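Local structure of actin-related protein 8 (Homo sapiens, 4FO0) at residues Asp308-Phe319 against Asp331-Pro339; Ser59-Asn67 against Ala277-Arg285. The protein binds ATP, has low basal ATPase activity, and is a proposed core component of the INO80 chromatin-remodelling complex. All coordinates share one frame; numbering follows the deposited sequence.

Both contacts belong to the actin fold and lie beside its ATP, with their centres about 17 Å apart. Contact 2 comes first along the chain: it joins the loop 59-67 to the start of helix 280-293. Contact 1 follows, setting helix 306-319, the next helix, on strand 330-336. The two helices meet next to the ribose, where K316 NZ of contact 1 probably donates to G280 O of contact 2 at 2.8 Å. Farther along, L310 CD2 packs on W60 CH2 at 3.5 Å, so the loop of contact 2 touches the helix of contact 1 directly. Contact 1 thus backs the sugar end of the nucleotide pocket with a sheet, while contact 2 fixes a pocket wall to a loop distant in sequence.

Contact 1. Residues Asp308-Phe319 against Asp331-Pro339; sequences DCLLLQHLKETF and DHEFQIRHP. With ATP (adenosine-5'-triphosphate), chain C.
L311 faces I336 and F319 faces H332 in the backbone register of helix 308-319 and strand 331-336, which run nearly antiparallel at 156° with axes 10.3 Å apart. This is helix-on-sheet packing within the actin fold: the strand edges a three-stranded antiparallel sheet, paired with strand 343-350, and the helix covers it. The join is mainly apolar. L311 turns CG opposite the backbone N (chi1 179°), which sends its two methyls to neighbouring residues of the strand: CD2 meets I336 CD1 at 3.9 Å, while CD1 rests near Q335 O. One turn on, L315 lays CD2 against F334 CB at 3.7 Å and holds CD1 over a face of the F334 ring. F319 finishes the row. Its CZ touches H332 CB at 3.8 Å, the imidazole slides past over one face as an oblique pair, planes at 42°, and E333 O lies at the ring edge. H332 NE2 is engaged elsewhere, by K354. At the other end D308 OD1 comes near the edge of the H338 ring, 3.5 Å from CE1, but OD1 is bonded to Y298 and OD2 to Q302 N. Nearer the surface, a water bonded to H314 NE2 accepts a weak bond from Q335 N. The helix turns its far face to the nucleotide. There E317 CG packs against the adenine, and the ribose hydroxyl O2' of ATP is held twice, receiving a bond from K316 NZ at 2.8 Å and donating one to E317 OE2 at 2.8 Å.

Contact 2. Residues Ser59-Asn67 against Ala277-Arg285; sequences SWLLREGLN and AYGGSDVSR. With ATP (adenosine-5'-triphosphate), chain C.
R63 and R285 converge on a single carboxylate oxygen, D282 OD1, in a salt-bridge network that ties the irregular loop 59-67 to the start of helix 280-293. R63 NH1 reaches OD1 at 2.9 Å on its syn side, and R285 NH2 arrives at 2.6 Å from the opposite face of the carboxylate. Two positive groups sharing one acceptor probably favour an ionised aspartate. The other oxygen, OD2, accepts from G279 N through its anti lone pair, bracing the turn at the helix N-cap.

Hydrogen bonds to backbone carbonyls add a second grip. R63 presents the end of its guanidinium to A277 O, with NH1 at 2.8 Å and NH2 at 3.1 Å and A277 O close to the guanidinium plane. A leucine in place of R63 would probably cost the A277 carbonyl both these donors and leave D282 OD1 with R285 as its sole arginine partner. R285, bent at chi3 (-39°), aims NE straight at L61 O, 2.8 Å away with an N-H...O angle of 177°. A water donates to W60 O and S281 OG and receives a weak bond from R285 NH2; S281 OG also pairs with D255 O.

Van der Waals contacts surround these bonds. L66 CD1 lies over one face of the R285 guanidinium, 3.4 Å from NE, and L61 sets CD2 on S281 CB and CD1 near S284 CB.

At the ATP end, G280 CA approaches ATP O3' to 3.2 Å, and a CB on it would run into that oxygen. W60 NE1 is hydrogen-bonded to D255, and the W60 side chain packs on C309 of helix 306-319, while A277, just past strand 274-276, is joined to M374 by backbone hydrogen bonding.

Contact 1. Residues Asp308-Phe319 against Asp331-Pro339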
# COMPACT_ATOMS: atom_id res chain seq x y z
N ASP A 308 -16.22 1.87 9.24
CA ASP A 308 -15.39 2.62 10.17
C ASP A 308 -13.95 2.71 9.67
O ASP A 308 -13.32 3.77 9.71
CB ASP A 308 -15.41 1.96 11.54
CG ASP A 308 -16.76 2.07 12.22
OD1 ASP A 308 -17.60 2.87 11.75
OD2 ASP A 308 -16.99 1.36 13.23
N CYS A 309 -13.44 1.58 9.20
CA CYS A 309 -12.10 1.52 8.68
C CYS A 309 -11.89 2.44 7.50
O CYS A 309 -10.87 3.11 7.40
CB CYS A 309 -11.72 0.10 8.34
SG CYS A 309 -11.38 -0.81 9.84
N LEU A 310 -12.87 2.49 6.60
CA LEU A 310 -12.79 3.43 5.49
C LEU A 310 -12.76 4.86 6.03
O LEU A 310 -12.05 5.72 5.51
CB LEU A 310 -13.97 3.24 4.51
CG LEU A 310 -13.98 1.91 3.76
CD1 LEU A 310 -15.26 1.77 2.98
CD2 LEU A 310 -12.79 1.82 2.82
N LEU A 311 -13.54 5.10 7.08
CA LEU A 311 -13.58 6.40 7.74
C LEU A 311 -12.22 6.78 8.32
O LEU A 311 -11.72 7.88 8.09
CB LEU A 311 -14.62 6.39 8.84
CG LEU A 311 -14.73 7.70 9.62
CD1 LEU A 311 -15.22 8.81 8.72
CD2 LEU A 311 -15.64 7.52 10.82
N LEU A 312 -11.63 5.86 9.09
CA LEU A 312 -10.32 6.10 9.68
C LEU A 312 -9.27 6.36 8.61
O LEU A 312 -8.53 7.35 8.71
CB LEU A 312 -9.93 4.93 10.60
CG LEU A 312 -10.94 4.75 11.75
CD1 LEU A 312 -10.63 3.55 12.64
CD2 LEU A 312 -11.06 6.04 12.58
N GLN A 313 -9.22 5.53 7.57
CA GLN A 313 -8.30 5.81 6.48
C GLN A 313 -8.53 7.23 5.99
O GLN A 313 -7.58 7.98 5.78
CB GLN A 313 -8.46 4.84 5.30
CG GLN A 313 -8.09 3.43 5.62
CD GLN A 313 -6.77 3.01 5.01
OE1 GLN A 313 -5.76 2.89 5.72
NE2 GLN A 313 -6.78 2.78 3.70
N HIS A 314 -9.80 7.59 5.84
CA HIS A 314 -10.12 8.88 5.24
C HIS A 314 -9.67 10.03 6.13
O HIS A 314 -9.08 11.00 5.66
CB HIS A 314 -11.60 8.98 4.92
CG HIS A 314 -12.02 10.36 4.51
ND1 HIS A 314 -11.61 10.93 3.32
CD2 HIS A 314 -12.78 11.29 5.14
CE1 HIS A 314 -12.11 12.15 3.23
NE2 HIS A 314 -12.82 12.40 4.32
N LEU A 315 -9.96 9.90 7.43
CA LEU A 315 -9.57 10.89 8.41
C LEU A 315 -8.06 11.11 8.43
O LEU A 315 -7.58 12.24 8.38
CB LEU A 315 -10.08 10.51 9.80
CG LEU A 315 -11.61 10.60 9.92
CD1 LEU A 315 -12.08 10.39 11.34
CD2 LEU A 315 -12.11 11.94 9.39
N LYS A 316 -7.31 10.01 8.48
CA LYS A 316 -5.86 10.11 8.36
C LYS A 316 -5.46 10.91 7.12
O LYS A 316 -4.58 11.77 7.18
CB LYS A 316 -5.22 8.73 8.29
CG LYS A 316 -3.76 8.80 7.86
CD LYS A 316 -3.19 7.46 7.49
CE LYS A 316 -3.82 6.92 6.23
NZ LYS A 316 -3.18 5.63 5.85
N GLU A 317 -6.08 10.63 5.98
CA GLU A 317 -5.63 11.25 4.74
C GLU A 317 -5.97 12.71 4.68
O GLU A 317 -5.34 13.49 3.95
CB GLU A 317 -6.21 10.56 3.54
CG GLU A 317 -5.77 9.14 3.41
CD GLU A 317 -6.75 8.33 2.60
OE1 GLU A 317 -7.82 8.87 2.25
OE2 GLU A 317 -6.44 7.15 2.32
N THR A 318 -6.96 13.10 5.48
CA THR A 318 -7.42 14.48 5.53
C THR A 318 -6.64 15.32 6.54
O THR A 318 -6.28 16.46 6.26
CB THR A 318 -8.91 14.53 5.85
OG1 THR A 318 -9.62 13.91 4.77
CG2 THR A 318 -9.38 15.94 6.00
N PHE A 319 -6.37 14.74 7.70
CA PHE A 319 -5.80 15.49 8.81
C PHE A 319 -4.30 15.34 9.05
O PHE A 319 -3.63 16.31 9.38
CB PHE A 319 -6.54 15.12 10.07
CG PHE A 319 -7.97 15.52 10.03
CD1 PHE A 319 -8.37 16.57 9.23
CD2 PHE A 319 -8.91 14.85 10.79
CE1 PHE A 319 -9.68 16.96 9.18
CE2 PHE A 319 -10.23 15.24 10.75
CZ PHE A 319 -10.61 16.29 9.94
N ASP A 331 -9.46 23.63 14.88
CA ASP A 331 -10.84 23.20 14.76
C ASP A 331 -11.06 22.56 13.40
O ASP A 331 -10.75 23.14 12.36
CB ASP A 331 -11.78 24.37 15.01
CG ASP A 331 -11.91 24.69 16.49
OD1 ASP A 331 -12.01 23.74 17.30
OD2 ASP A 331 -11.89 25.89 16.85
N HIS A 332 -11.55 21.32 13.44
CA HIS A 332 -11.81 20.54 12.23
C HIS A 332 -13.24 20.02 12.19
O HIS A 332 -13.95 19.97 13.21
CB HIS A 332 -10.86 19.34 12.17
CG HIS A 332 -9.41 19.71 12.16
ND1 HIS A 332 -8.77 20.15 11.02
CD2 HIS A 332 -8.47 19.68 13.13
CE1 HIS A 332 -7.50 20.38 11.29
NE2 HIS A 332 -7.29 20.11 12.57
N GLU A 333 -13.68 19.61 11.02
CA GLU A 333 -14.95 18.92 10.95
C GLU A 333 -14.84 17.79 9.96
O GLU A 333 -14.03 17.85 9.03
CB GLU A 333 -16.07 19.86 10.56
CG GLU A 333 -15.97 20.37 9.13
CD GLU A 333 -16.97 21.49 8.85
OE1 GLU A 333 -17.12 21.86 7.66
OE2 GLU A 333 -17.58 21.99 9.83
N PHE A 334 -15.63 16.75 10.17
CA PHE A 334 -15.68 15.66 9.22
C PHE A 334 -17.08 15.10 9.11
O PHE A 334 -17.90 15.29 10.02
CB PHE A 334 -14.68 14.56 9.61
CG PHE A 334 -15.00 13.84 10.89
CD1 PHE A 334 -14.60 14.35 12.12
CD2 PHE A 334 -15.69 12.64 10.87
CE1 PHE A 334 -14.89 13.68 13.31
CE2 PHE A 334 -15.98 11.95 12.06
CZ PHE A 334 -15.58 12.47 13.28
N GLN A 335 -17.36 14.42 8.01
CA GLN A 335 -18.66 13.80 7.77
C GLN A 335 -18.66 12.30 8.02
O GLN A 335 -17.63 11.63 7.90
CB GLN A 335 -19.10 14.05 6.33
CG GLN A 335 -19.31 15.50 5.99
CD GLN A 335 -19.96 15.67 4.62
OE1 GLN A 335 -20.37 14.70 3.99
NE2 GLN A 335 -20.05 16.91 4.17
N ILE A 336 -19.82 11.75 8.35
CA ILE A 336 -20.01 10.32 8.22
C ILE A 336 -21.27 10.09 7.39
O ILE A 336 -22.32 10.62 7.70
CB ILE A 336 -20.15 9.60 9.55
CG1 ILE A 336 -19.00 9.97 10.50
CG2 ILE A 336 -20.18 8.10 9.31
CD1 ILE A 336 -18.99 9.16 11.82
N ARG A 337 -21.14 9.32 6.32
CA ARG A 337 -22.27 8.96 5.48
C ARG A 337 -22.33 7.45 5.32
O ARG A 337 -22.15 6.91 4.23
CB ARG A 337 -22.15 9.63 4.12
CG ARG A 337 -22.10 11.15 4.20
CD ARG A 337 -22.14 11.78 2.82
NE ARG A 337 -22.55 13.18 2.87
CZ ARG A 337 -23.80 13.60 2.70
NH1 ARG A 337 -24.77 12.73 2.46
NH2 ARG A 337 -24.09 14.90 2.76
N HIS A 338 -22.60 6.75 6.42
CA HIS A 338 -22.70 5.31 6.36
C HIS A 338 -24.09 4.85 5.99
O HIS A 338 -25.07 5.54 6.24
CB HIS A 338 -22.29 4.71 7.69
CG HIS A 338 -20.83 4.85 7.97
ND1 HIS A 338 -20.26 4.49 9.17
CD2 HIS A 338 -19.82 5.31 7.19
CE1 HIS A 338 -18.96 4.73 9.12
NE2 HIS A 338 -18.67 5.23 7.93
N PRO A 339 -24.17 3.67 5.39
CA PRO A 339 -25.51 3.12 5.16
C PRO A 339 -26.23 2.94 6.51
O PRO A 339 -25.56 2.75 7.53
CB PRO A 339 -25.24 1.77 4.49
CG PRO A 339 -23.80 1.84 4.01
CD PRO A 339 -23.11 2.73 5.01
PG ATP C . 0.70 -2.74 -0.10
O1G ATP C . 1.64 -2.05 -1.04
O2G ATP C . 0.31 -4.14 -0.48
O3G ATP C . 1.03 -2.59 1.37
PB ATP C . -1.28 -1.19 -1.56
O1B ATP C . -2.75 -1.53 -1.51
O2B ATP C . -0.43 -1.34 -2.81
O3B ATP C . -0.67 -1.91 -0.26
PA ATP C . -1.25 1.65 -1.85
O1A ATP C . -2.59 1.63 -2.53
O2A ATP C . 0.02 1.95 -2.60
O3A ATP C . -1.11 0.31 -1.00
O5' ATP C . -1.36 2.70 -0.65
C5' ATP C . -2.48 2.59 0.21
C4' ATP C . -2.25 3.47 1.41
O4' ATP C . -2.07 4.80 0.93
C3' ATP C . -3.44 3.51 2.36
O3' ATP C . -2.98 3.30 3.70
C2' ATP C . -3.99 4.90 2.21
O2' ATP C . -4.56 5.41 3.40
C1' ATP C . -2.73 5.66 1.85
N9 ATP C . -3.06 6.98 1.29
C8 ATP C . -3.70 7.22 0.14
N7 ATP C . -3.85 8.55 -0.07
C5 ATP C . -3.28 9.18 0.97
C6 ATP C . -3.10 10.58 1.39
N6 ATP C . -3.56 11.58 0.60
N1 ATP C . -2.45 10.80 2.56
C2 ATP C . -2.00 9.81 3.35
N3 ATP C . -2.15 8.50 3.03
C4 ATP C . -2.77 8.14 1.87
O HOH W 1 -14.92 14.40 5.76

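Contact 2. Residues Ser59-Asn67 against Ala277-Arg285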
# COMPACT_ATOMS: atom_id res chain seq x y z
N SER A 59 -8.92 -9.59 8.80
CA SER A 59 -8.43 -8.42 9.50
C SER A 59 -7.99 -7.38 8.47
O SER A 59 -7.49 -7.72 7.40
CB SER A 59 -7.25 -8.82 10.38
OG SER A 59 -7.40 -10.16 10.83
N TRP A 60 -8.20 -6.11 8.79
CA TRP A 60 -7.69 -5.03 7.97
C TRP A 60 -6.80 -4.06 8.78
O TRP A 60 -5.57 -4.11 8.70
CB TRP A 60 -8.84 -4.29 7.32
CG TRP A 60 -8.40 -3.19 6.43
CD1 TRP A 60 -7.11 -2.87 6.09
CD2 TRP A 60 -9.24 -2.25 5.75
NE1 TRP A 60 -7.11 -1.78 5.25
CE2 TRP A 60 -8.40 -1.38 5.03
CE3 TRP A 60 -10.63 -2.06 5.70
CZ2 TRP A 60 -8.90 -0.34 4.25
CZ3 TRP A 60 -11.12 -1.03 4.93
CH2 TRP A 60 -10.26 -0.18 4.21
N LEU A 61 -7.44 -3.19 9.56
CA LEU A 61 -6.69 -2.29 10.44
C LEU A 61 -6.26 -2.98 11.73
O LEU A 61 -5.44 -2.46 12.48
CB LEU A 61 -7.47 -1.02 10.77
CG LEU A 61 -7.93 -0.08 9.67
CD1 LEU A 61 -8.24 1.27 10.29
CD2 LEU A 61 -6.91 0.07 8.54
N LEU A 62 -6.81 -4.15 12.03
CA LEU A 62 -6.27 -4.92 13.14
C LEU A 62 -5.31 -5.98 12.61
O LEU A 62 -5.30 -6.30 11.42
CB LEU A 62 -7.37 -5.55 13.98
CG LEU A 62 -8.16 -4.60 14.87
CD1 LEU A 62 -8.90 -5.43 15.89
CD2 LEU A 62 -7.24 -3.62 15.55
N ARG A 63 -4.50 -6.52 13.51
CA ARG A 63 -3.48 -7.49 13.15
C ARG A 63 -3.04 -8.18 14.42
O ARG A 63 -3.34 -7.69 15.51
CB ARG A 63 -2.28 -6.79 12.48
CG ARG A 63 -1.71 -5.62 13.29
CD ARG A 63 -0.57 -4.94 12.57
NE ARG A 63 0.52 -5.87 12.24
CZ ARG A 63 1.56 -5.56 11.49
NH1 ARG A 63 1.67 -4.34 10.98
NH2 ARG A 63 2.50 -6.45 11.24
N GLU A 64 -2.34 -9.31 14.28
CA GLU A 64 -1.82 -10.03 15.44
C GLU A 64 -0.78 -9.22 16.22
O GLU A 64 0.02 -8.49 15.65
CB GLU A 64 -1.16 -11.33 15.01
CG GLU A 64 -2.10 -12.48 14.73
CD GLU A 64 -1.36 -13.65 14.10
OE1 GLU A 64 -1.93 -14.31 13.20
OE2 GLU A 64 -0.20 -13.90 14.49
N GLY A 65 -0.79 -9.39 17.54
CA GLY A 65 0.26 -8.84 18.37
C GLY A 65 0.01 -7.45 18.93
O GLY A 65 0.88 -6.90 19.60
N LEU A 66 -1.17 -6.88 18.67
CA LEU A 66 -1.47 -5.54 19.18
C LEU A 66 -1.81 -5.54 20.67
O LEU A 66 -1.78 -4.48 21.31
CB LEU A 66 -2.62 -4.90 18.40
CG LEU A 66 -2.30 -4.45 16.98
CD1 LEU A 66 -3.53 -3.79 16.40
CD2 LEU A 66 -1.10 -3.51 16.96
N ASN A 67 -2.16 -6.70 21.21
CA ASN A 67 -2.59 -6.77 22.61
C ASN A 67 -1.81 -7.75 23.47
O ASN A 67 -2.36 -8.33 24.41
CB ASN A 67 -4.08 -7.07 22.72
CG ASN A 67 -4.94 -5.93 22.20
OD1 ASN A 67 -4.92 -4.82 22.76
ND2 ASN A 67 -5.70 -6.18 21.14
N ALA A 277 6.99 -4.84 7.67
CA ALA A 277 5.59 -5.22 7.81
C ALA A 277 4.71 -4.13 8.43
O ALA A 277 3.99 -4.38 9.40
CB ALA A 277 5.47 -6.50 8.62
N TYR A 278 4.75 -2.93 7.87
CA TYR A 278 3.80 -1.91 8.28
C TYR A 278 3.67 -0.90 7.16
O TYR A 278 4.54 -0.84 6.30
CB TYR A 278 4.25 -1.23 9.57
CG TYR A 278 5.56 -0.50 9.43
CD1 TYR A 278 6.76 -1.08 9.84
CD2 TYR A 278 5.60 0.78 8.90
CE1 TYR A 278 7.96 -0.42 9.72
CE2 TYR A 278 6.80 1.46 8.77
CZ TYR A 278 7.97 0.86 9.18
OH TYR A 278 9.16 1.55 9.05
N GLY A 279 2.57 -0.15 7.17
CA GLY A 279 2.29 0.85 6.15
C GLY A 279 1.15 1.78 6.55
O GLY A 279 0.88 1.97 7.74
N GLY A 280 0.46 2.34 5.56
CA GLY A 280 -0.60 3.30 5.83
C GLY A 280 -1.63 2.87 6.86
O GLY A 280 -2.14 3.70 7.61
N SER A 281 -1.95 1.59 6.89
CA SER A 281 -3.05 1.11 7.71
C SER A 281 -2.67 1.23 9.17
O SER A 281 -3.48 1.66 9.99
CB SER A 281 -3.44 -0.33 7.35
OG SER A 281 -2.39 -1.24 7.66
N ASP A 282 -1.44 0.85 9.49
CA ASP A 282 -0.90 1.01 10.84
C ASP A 282 -0.95 2.45 11.33
O ASP A 282 -1.31 2.72 12.47
CB ASP A 282 0.52 0.49 10.91
CG ASP A 282 0.62 -0.94 10.44
OD1 ASP A 282 0.26 -1.85 11.23
OD2 ASP A 282 1.03 -1.16 9.27
N VAL A 283 -0.60 3.39 10.45
CA VAL A 283 -0.80 4.80 10.75
C VAL A 283 -2.26 5.14 11.02
O VAL A 283 -2.58 5.92 11.91
CB VAL A 283 -0.34 5.66 9.60
CG1 VAL A 283 -0.59 7.14 9.92
CG2 VAL A 283 1.11 5.39 9.32
N SER A 284 -3.16 4.58 10.22
CA SER A 284 -4.57 4.84 10.39
C SER A 284 -5.03 4.38 11.77
O SER A 284 -5.82 5.05 12.41
CB SER A 284 -5.40 4.15 9.30
OG SER A 284 -5.25 4.83 8.06
N ARG A 285 -4.55 3.24 12.23
CA ARG A 285 -5.01 2.68 13.48
C ARG A 285 -4.43 3.53 14.61
O ARG A 285 -5.12 3.89 15.56
CB ARG A 285 -4.55 1.23 13.61
CG ARG A 285 -4.93 0.54 14.91
CD ARG A 285 -3.90 -0.55 15.27
NE ARG A 285 -3.49 -1.26 14.06
CZ ARG A 285 -2.24 -1.39 13.62
NH1 ARG A 285 -1.21 -0.87 14.28
NH2 ARG A 285 -2.03 -2.06 12.50
PG ATP C . 0.70 -2.74 -0.10
O1G ATP C . 1.64 -2.05 -1.04
O2G ATP C . 0.31 -4.14 -0.48
O3G ATP C . 1.03 -2.59 1.37
PB ATP C . -1.28 -1.19 -1.56
O1B ATP C . -2.75 -1.53 -1.51
O2B ATP C . -0.43 -1.34 -2.81
O3B ATP C . -0.67 -1.91 -0.26
PA ATP C . -1.25 1.65 -1.85
O1A ATP C . -2.59 1.63 -2.53
O2A ATP C . 0.02 1.95 -2.60
O3A ATP C . -1.11 0.31 -1.00
O5' ATP C . -1.36 2.70 -0.65
C5' ATP C . -2.48 2.59 0.21
C4' ATP C . -2.25 3.47 1.41
O4' ATP C . -2.07 4.80 0.93
C3' ATP C . -3.44 3.51 2.36
O3' ATP C . -2.98 3.30 3.70
C2' ATP C . -3.99 4.90 2.21
O2' ATP C . -4.56 5.41 3.40
C1' ATP C . -2.73 5.66 1.85
N9 ATP C . -3.06 6.98 1.29
C8 ATP C . -3.70 7.22 0.14
N7 ATP C . -3.85 8.55 -0.07
C5 ATP C . -3.28 9.18 0.97
C6 ATP C . -3.10 10.58 1.39
N6 ATP C . -3.56 11.58 0.60
N1 ATP C . -2.45 10.80 2.56
C2 ATP C . -2.00 9.81 3.35
N3 ATP C . -2.15 8.50 3.03
C4 ATP C . -2.77 8.14 1.87
O HOH W 2 -2.92 -2.86 9.95